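PDB 1L5A: amide synthase from Vibrio cholerae, which acts as a stand-alone condensation enzyme of nonribosomal peptide synthesis, probably forming an amide bond in the assembly of vibriobactin. Local coordinates for residues L29-L33 with F344-T349; T45-L51 with A157-Y161; N220-L224 with P370-L374. All coordinates share one frame; numbering follows the deposited sequence.

Interaction 1 (L29-L33 with F344-T349)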
# COMPACT_ATOMS: atom_id res chain seq x y z
N LEU A 29 4.24 42.57 -4.43
CA LEU A 29 2.82 42.72 -4.29
C LEU A 29 2.44 44.17 -4.51
O LEU A 29 2.95 45.08 -3.86
CB LEU A 29 2.38 42.25 -2.90
CG LEU A 29 2.94 40.89 -2.47
CD1 LEU A 29 2.14 40.39 -1.26
CD2 LEU A 29 2.85 39.89 -3.65
N THR A 30 1.55 44.36 -5.47
CA THR A 30 1.08 45.68 -5.81
C THR A 30 -0.40 45.70 -5.42
O THR A 30 -1.19 44.93 -5.97
CB THR A 30 1.28 45.92 -7.32
OG1 THR A 30 2.69 45.92 -7.59
CG2 THR A 30 0.68 47.25 -7.78
N GLY A 31 -0.74 46.55 -4.45
CA GLY A 31 -2.12 46.62 -3.99
C GLY A 31 -2.28 47.03 -2.53
O GLY A 31 -1.31 47.11 -1.79
N PRO A 32 -3.52 47.29 -2.08
CA PRO A 32 -3.84 47.71 -0.71
C PRO A 32 -3.70 46.57 0.31
O PRO A 32 -4.64 46.24 1.03
CB PRO A 32 -5.27 48.18 -0.83
CG PRO A 32 -5.84 47.12 -1.76
CD PRO A 32 -4.76 47.02 -2.84
N LEU A 33 -2.51 45.98 0.37
CA LEU A 33 -2.23 44.88 1.27
C LEU A 33 -2.06 45.38 2.70
O LEU A 33 -1.70 46.53 2.93
CB LEU A 33 -0.97 44.19 0.75
CG LEU A 33 -0.01 43.35 1.58
CD1 LEU A 33 0.93 42.66 0.63
CD2 LEU A 33 0.78 44.23 2.53
N PHE A 344 -2.93 37.23 -3.16
CA PHE A 344 -3.27 38.05 -2.00
C PHE A 344 -4.40 39.01 -2.38
O PHE A 344 -4.27 39.80 -3.33
CB PHE A 344 -2.07 38.86 -1.52
CG PHE A 344 -0.89 38.03 -1.16
CD1 PHE A 344 -0.03 37.54 -2.14
CD2 PHE A 344 -0.64 37.70 0.19
CE1 PHE A 344 1.05 36.73 -1.81
CE2 PHE A 344 0.44 36.89 0.54
CZ PHE A 344 1.29 36.40 -0.46
N ALA A 345 -5.51 38.94 -1.64
CA ALA A 345 -6.68 39.78 -1.89
C ALA A 345 -6.36 41.18 -2.41
O ALA A 345 -5.53 41.90 -1.85
CB ALA A 345 -7.50 39.91 -0.62
N ASP A 346 -7.03 41.54 -3.50
CA ASP A 346 -6.87 42.85 -4.11
C ASP A 346 -5.43 43.20 -4.51
O ASP A 346 -5.05 44.37 -4.45
CB ASP A 346 -7.44 43.93 -3.18
CG ASP A 346 -8.85 43.60 -2.71
OD1 ASP A 346 -9.70 43.25 -3.55
OD2 ASP A 346 -9.11 43.70 -1.49
N CYS A 347 -4.64 42.21 -4.90
CA CYS A 347 -3.26 42.49 -5.32
C CYS A 347 -2.80 41.68 -6.53
O CYS A 347 -3.36 40.63 -6.86
CB CYS A 347 -2.27 42.23 -4.19
SG CYS A 347 -2.53 43.18 -2.67
N GLN A 348 -1.77 42.19 -7.18
CA GLN A 348 -1.17 41.48 -8.30
C GLN A 348 0.15 40.99 -7.73
O GLN A 348 0.79 41.68 -6.95
CB GLN A 348 -0.87 42.41 -9.48
CG GLN A 348 -2.09 43.10 -10.05
CD GLN A 348 -3.29 42.18 -10.15
OE1 GLN A 348 -3.20 41.09 -10.74
NE2 GLN A 348 -4.42 42.60 -9.57
N THR A 349 0.54 39.78 -8.11
CA THR A 349 1.79 39.21 -7.63
C THR A 349 2.76 38.99 -8.78
O THR A 349 2.45 38.33 -9.77
CB THR A 349 1.51 37.88 -6.90
OG1 THR A 349 0.76 38.14 -5.71
CG2 THR A 349 2.81 37.15 -6.55
O HOH W 1 3.27 43.33 -8.61
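Gly31 sits at phi 151°, psi 171°, backbone angles open in practice to glycine alone, and brings its bare CA within 3.7 Å of Cys347 SG just where two antiparallel strands part. Before that point Thr30 and Gln348 form a hydrogen-bonded pair: Thr30 N gives a nearly straight bond to Gln348 O (3.2 Å), with the donor in the carbonyl plane, and Gln348 N returns one to Thr30 O (3.1 Å). A water bonded to Thr30 OG1 also reaches Gln348 O, weakly; OG1 is held by Glu117 as well.

On the opposite face Leu29 holds CG anti to its carbonyl carbon (chi1 -48°), and from there CD1 points almost straight down on the Phe344 ring, 3.8 Å from the centroid, a CH-pi contact over the centre. Its CD2 branch lies beside Thr349, 3.4 Å from OG1, which bonds Pro342 O. Past the glycine, Pro32 centres an inverse gamma turn and lays its ring across Asp346 CB in the type II turn 344-347. The two backbone N-H...O bonds thus join edge strand 348-356 to strand 22-30, Gly31 lets the chain turn off beside Cys347, and the Leu29-Phe344 contact lies on the face turned to helix 131-150, where Tyr145 (edge-to-face) and Leu141 meet the phenyl ring.

Interaction 2 (T45-L51 with A157-Y161)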
# COMPACT_ATOMS: atom_id res chain seq x y z
N THR A 45 3.98 31.17 8.57
CA THR A 45 4.41 30.18 7.60
C THR A 45 5.76 29.57 7.92
O THR A 45 5.91 28.34 7.93
CB THR A 45 4.49 30.78 6.21
OG1 THR A 45 3.20 31.26 5.84
CG2 THR A 45 4.93 29.71 5.23
N VAL A 46 6.74 30.43 8.19
CA VAL A 46 8.10 30.01 8.50
C VAL A 46 8.20 29.14 9.76
O VAL A 46 9.04 28.24 9.85
CB VAL A 46 9.03 31.27 8.60
CG1 VAL A 46 10.28 30.94 9.32
CG2 VAL A 46 9.39 31.76 7.20
N SER A 47 7.33 29.37 10.73
CA SER A 47 7.36 28.57 11.96
C SER A 47 7.01 27.13 11.69
O SER A 47 7.52 26.23 12.35
CB SER A 47 6.38 29.09 12.99
OG SER A 47 6.84 30.34 13.45
N GLU A 48 6.15 26.92 10.72
CA GLU A 48 5.71 25.58 10.36
C GLU A 48 6.74 24.74 9.61
O GLU A 48 6.56 23.53 9.48
CB GLU A 48 4.43 25.66 9.54
CG GLU A 48 3.23 26.30 10.27
CD GLU A 48 1.99 26.33 9.40
OE1 GLU A 48 1.95 25.58 8.40
OE2 GLU A 48 1.05 27.09 9.72
N ILE A 49 7.82 25.37 9.12
CA ILE A 49 8.82 24.65 8.34
C ILE A 49 10.02 24.27 9.18
O ILE A 49 10.95 25.05 9.31
CB ILE A 49 9.30 25.50 7.14
CG1 ILE A 49 8.09 26.06 6.40
CG2 ILE A 49 10.14 24.65 6.18
CD1 ILE A 49 8.46 26.86 5.16
N ASP A 50 10.01 23.07 9.74
CA ASP A 50 11.11 22.63 10.59
C ASP A 50 12.49 22.67 9.95
O ASP A 50 13.47 23.04 10.60
CB ASP A 50 10.85 21.22 11.09
CG ASP A 50 9.76 21.16 12.12
OD1 ASP A 50 9.61 22.14 12.87
OD2 ASP A 50 9.07 20.12 12.21
N LEU A 51 12.57 22.29 8.69
CA LEU A 51 13.87 22.26 8.03
C LEU A 51 14.53 23.65 7.94
O LEU A 51 15.75 23.74 7.89
CB LEU A 51 13.74 21.60 6.65
CG LEU A 51 15.00 20.92 6.13
CD1 LEU A 51 15.53 19.92 7.16
CD2 LEU A 51 14.69 20.22 4.81
N ALA A 157 -1.42 23.08 9.58
CA ALA A 157 -0.03 23.43 9.42
C ALA A 157 0.74 22.29 8.72
O ALA A 157 0.25 21.17 8.62
CB ALA A 157 0.57 23.67 10.78
N PHE A 158 1.94 22.59 8.25
CA PHE A 158 2.78 21.59 7.62
C PHE A 158 3.06 20.54 8.70
O PHE A 158 3.15 20.88 9.87
CB PHE A 158 4.10 22.23 7.18
CG PHE A 158 3.98 23.18 6.03
CD1 PHE A 158 4.54 24.46 6.10
CD2 PHE A 158 3.34 22.79 4.85
CE1 PHE A 158 4.47 25.33 5.01
CE2 PHE A 158 3.28 23.65 3.75
CZ PHE A 158 3.84 24.94 3.83
N LYS A 159 3.19 19.28 8.31
CA LYS A 159 3.48 18.22 9.27
C LYS A 159 4.96 18.41 9.65
O LYS A 159 5.72 18.97 8.88
CB LYS A 159 3.30 16.85 8.63
CG LYS A 159 1.93 16.60 8.00
CD LYS A 159 0.95 15.98 8.99
CE LYS A 159 -0.42 15.75 8.35
NZ LYS A 159 -0.42 14.90 7.10
N PRO A 160 5.37 17.95 10.84
CA PRO A 160 6.79 18.11 11.20
C PRO A 160 7.71 17.37 10.27
O PRO A 160 7.32 16.35 9.70
CB PRO A 160 6.86 17.57 12.64
CG PRO A 160 5.62 16.74 12.79
CD PRO A 160 4.59 17.45 11.98
N TYR A 161 8.93 17.87 10.11
CA TYR A 161 9.90 17.24 9.22
C TYR A 161 10.17 15.82 9.72
O TYR A 161 10.43 14.92 8.93
CB TYR A 161 11.21 18.04 9.18
CG TYR A 161 12.24 17.50 8.17
CD1 TYR A 161 11.98 17.54 6.80
CD2 TYR A 161 13.46 16.97 8.60
CE1 TYR A 161 12.90 17.08 5.90
CE2 TYR A 161 14.40 16.52 7.68
CZ TYR A 161 14.11 16.58 6.33
OH TYR A 161 15.05 16.20 5.40
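Glu48 swings CG anti to its carbonyl carbon (chi1 -62°) and then runs extended (chi2 -179°), a reach that lays its carboxylate against Ala157 and the amide of Phe158. Phe158 N bonds OE1 at 3.0 Å, meeting it from above the carboxylate plane, 44° out of it. The same carboxylate lies beside Ala157 CB, and its other oxygen, OE2, is taken by Arg140 and His144 of helix 131-150.

Two residues on, the pattern recurs: Tyr161 N donates to Asp50 OD2 (3.1 Å), this time on the anti lone pair, while Asp50 OD1 forms a salt bridge with Arg53. OD2 also lies close to Pro160 CA. This bond ties Tyr161, at the end of the connection that leads on from helix 131-150, to the short 3-10 segment at Asp50.

Apolar groups fill in around these bonds. Leu51 sets CD1 over one face of the Tyr161 ring, 3.7 Å from the centroid and offset toward the rim. Ile49 CG1 lies alongside Phe158, 3.9 Å from CD1, and Thr45 CG2 comes up to the phenyl edge. Each acid holds a backbone N-H of 157-161 with one oxygen, while the other meets an arginine, with His144 also on Glu48 OE2; this would favour both carboxylates staying charged.

Interaction 3 (N220-L224 with P370-L374); sequences NHLLL and PQHEL
Apolar contacts centre on the Pro370 ring, which is fitted against one side of helix 217-229. Leu223 CD1 lies 3.9 Å from Pro370 CB, the two side chains crossing at a slant; Leu224 comes from the next position and sets CD2 at the same distance from Pro370 CG, the two side chains nearly at right angles. Leu223 has CG anti to the backbone N (chi1 -152°), and its CD1 also comes within 4.0 Å of Leu374 CD2. Trp234 of helix 234-249 packs on Leu223, Pro370 and Leu374 alike.

Contacts of mixed character lie around this patch. Asn220 CB approaches Pro370 O at 3.1 Å, and its amide reaches past the proline, OD1 resting 3.9 Å from Leu374 CD2 and ND2 at 3.6 Å from His372 O. On the more exposed flank Gln371 bends at chi2 (91°), so that an amide whose chain starts away from the helix comes back across the Leu224 methyls.

His372 and Glu373 form a classic beta bulge opposite Ser369, where strands 362-368 and 374-381 are joined. Between the two segments the contact is therefore van der Waals in kind, with Asn220 and Gln371 lending polar side chains but no hydrogen bond.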
# COMPACT_ATOMS: atom_id res chain seq x y z
N ASN A 220 -1.77 25.20 -27.26
CA ASN A 220 -2.18 24.85 -25.90
C ASN A 220 -3.48 24.06 -25.88
O ASN A 220 -3.61 23.10 -25.12
CB ASN A 220 -2.31 26.10 -25.04
CG ASN A 220 -1.03 26.91 -25.01
OD1 ASN A 220 0.06 26.37 -25.18
ND2 ASN A 220 -1.15 28.21 -24.77
N HIS A 221 -4.44 24.45 -26.71
CA HIS A 221 -5.70 23.73 -26.77
C HIS A 221 -5.40 22.31 -27.25
O HIS A 221 -5.90 21.33 -26.68
CB HIS A 221 -6.68 24.42 -27.71
N LEU A 222 -4.58 22.20 -28.29
CA LEU A 222 -4.20 20.89 -28.84
C LEU A 222 -3.46 20.05 -27.80
O LEU A 222 -3.69 18.84 -27.67
CB LEU A 222 -3.30 21.08 -30.07
CG LEU A 222 -2.66 19.82 -30.66
CD1 LEU A 222 -3.72 18.82 -31.09
CD2 LEU A 222 -1.79 20.21 -31.84
N LEU A 223 -2.57 20.72 -27.06
CA LEU A 223 -1.77 20.09 -26.02
C LEU A 223 -2.71 19.41 -25.04
O LEU A 223 -2.52 18.24 -24.67
CB LEU A 223 -0.95 21.15 -25.27
CG LEU A 223 0.38 20.80 -24.60
CD1 LEU A 223 0.45 21.58 -23.30
CD2 LEU A 223 0.53 19.30 -24.34
N LEU A 224 -3.74 20.15 -24.62
CA LEU A 224 -4.72 19.60 -23.70
C LEU A 224 -5.40 18.41 -24.35
O LEU A 224 -5.32 17.30 -23.81
CB LEU A 224 -5.75 20.67 -23.31
CG LEU A 224 -5.20 21.72 -22.34
CD1 LEU A 224 -6.14 22.91 -22.25
CD2 LEU A 224 -5.01 21.08 -20.97
N PRO A 370 -1.18 25.55 -20.29
CA PRO A 370 -1.92 25.65 -21.56
C PRO A 370 -3.25 26.39 -21.41
O PRO A 370 -3.84 26.84 -22.39
CB PRO A 370 -2.09 24.18 -21.98
CG PRO A 370 -1.96 23.42 -20.69
CD PRO A 370 -0.89 24.15 -19.95
N GLN A 371 -3.71 26.52 -20.17
CA GLN A 371 -4.95 27.23 -19.89
C GLN A 371 -4.75 28.74 -20.02
O GLN A 371 -5.71 29.50 -20.19
CB GLN A 371 -5.46 26.91 -18.48
CG GLN A 371 -6.28 25.64 -18.36
CD GLN A 371 -5.45 24.42 -18.04
OE1 GLN A 371 -4.73 24.39 -17.04
NE2 GLN A 371 -5.54 23.40 -18.88
N HIS A 372 -3.50 29.17 -19.94
CA HIS A 372 -3.19 30.59 -20.05
C HIS A 372 -2.02 30.78 -21.00
O HIS A 372 -2.13 30.51 -22.20
CB HIS A 372 -2.85 31.15 -18.66
CG HIS A 372 -3.96 31.01 -17.68
ND1 HIS A 372 -5.23 31.50 -17.91
CD2 HIS A 372 -4.01 30.42 -16.46
CE1 HIS A 372 -6.01 31.21 -16.88
NE2 HIS A 372 -5.29 30.55 -15.99
N GLU A 373 -0.90 31.25 -20.48
CA GLU A 373 0.28 31.43 -21.29
C GLU A 373 1.27 30.36 -20.88
O GLU A 373 1.49 30.11 -19.69
CB GLU A 373 0.88 32.82 -21.08
CG GLU A 373 2.14 33.07 -21.90
CD GLU A 373 2.70 34.46 -21.71
OE1 GLU A 373 2.67 34.96 -20.56
OE2 GLU A 373 3.18 35.06 -22.70
N LEU A 374 1.85 29.70 -21.87
CA LEU A 374 2.83 28.65 -21.63
C LEU A 374 4.08 28.96 -22.43
O LEU A 374 4.05 28.99 -23.67
CB LEU A 374 2.27 27.30 -22.08
CG LEU A 374 3.20 26.11 -21.89
CD1 LEU A 374 3.37 25.83 -20.40
CD2 LEU A 374 2.61 24.91 -22.60

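Overall arrangement
All three contacts are partly buried, and none touches another: the centres of interactions 1 and 2 lie about 25 Å apart, those of 2 and 3 about 34 Å. Interactions 1 and 2 both lean on helix 131-150, and their first segments lie on consecutive elements, strand 22-30 and helix 35-47. Interaction 3 belongs to a different sheet, that of strands 362-368 and 374-381. Chemistry follows place. Where strands meet, backbone N-H and C=O groups pair; where segment 45-51 meets the 157-161 connection, carboxylates grip main-chain nitrogens; where a helix meets a strand connection, van der Waals contacts dominate and no hydrogen bond crosses. Interaction 1 lies farthest from the chain centre, about 26 Å against 20 Å for the others.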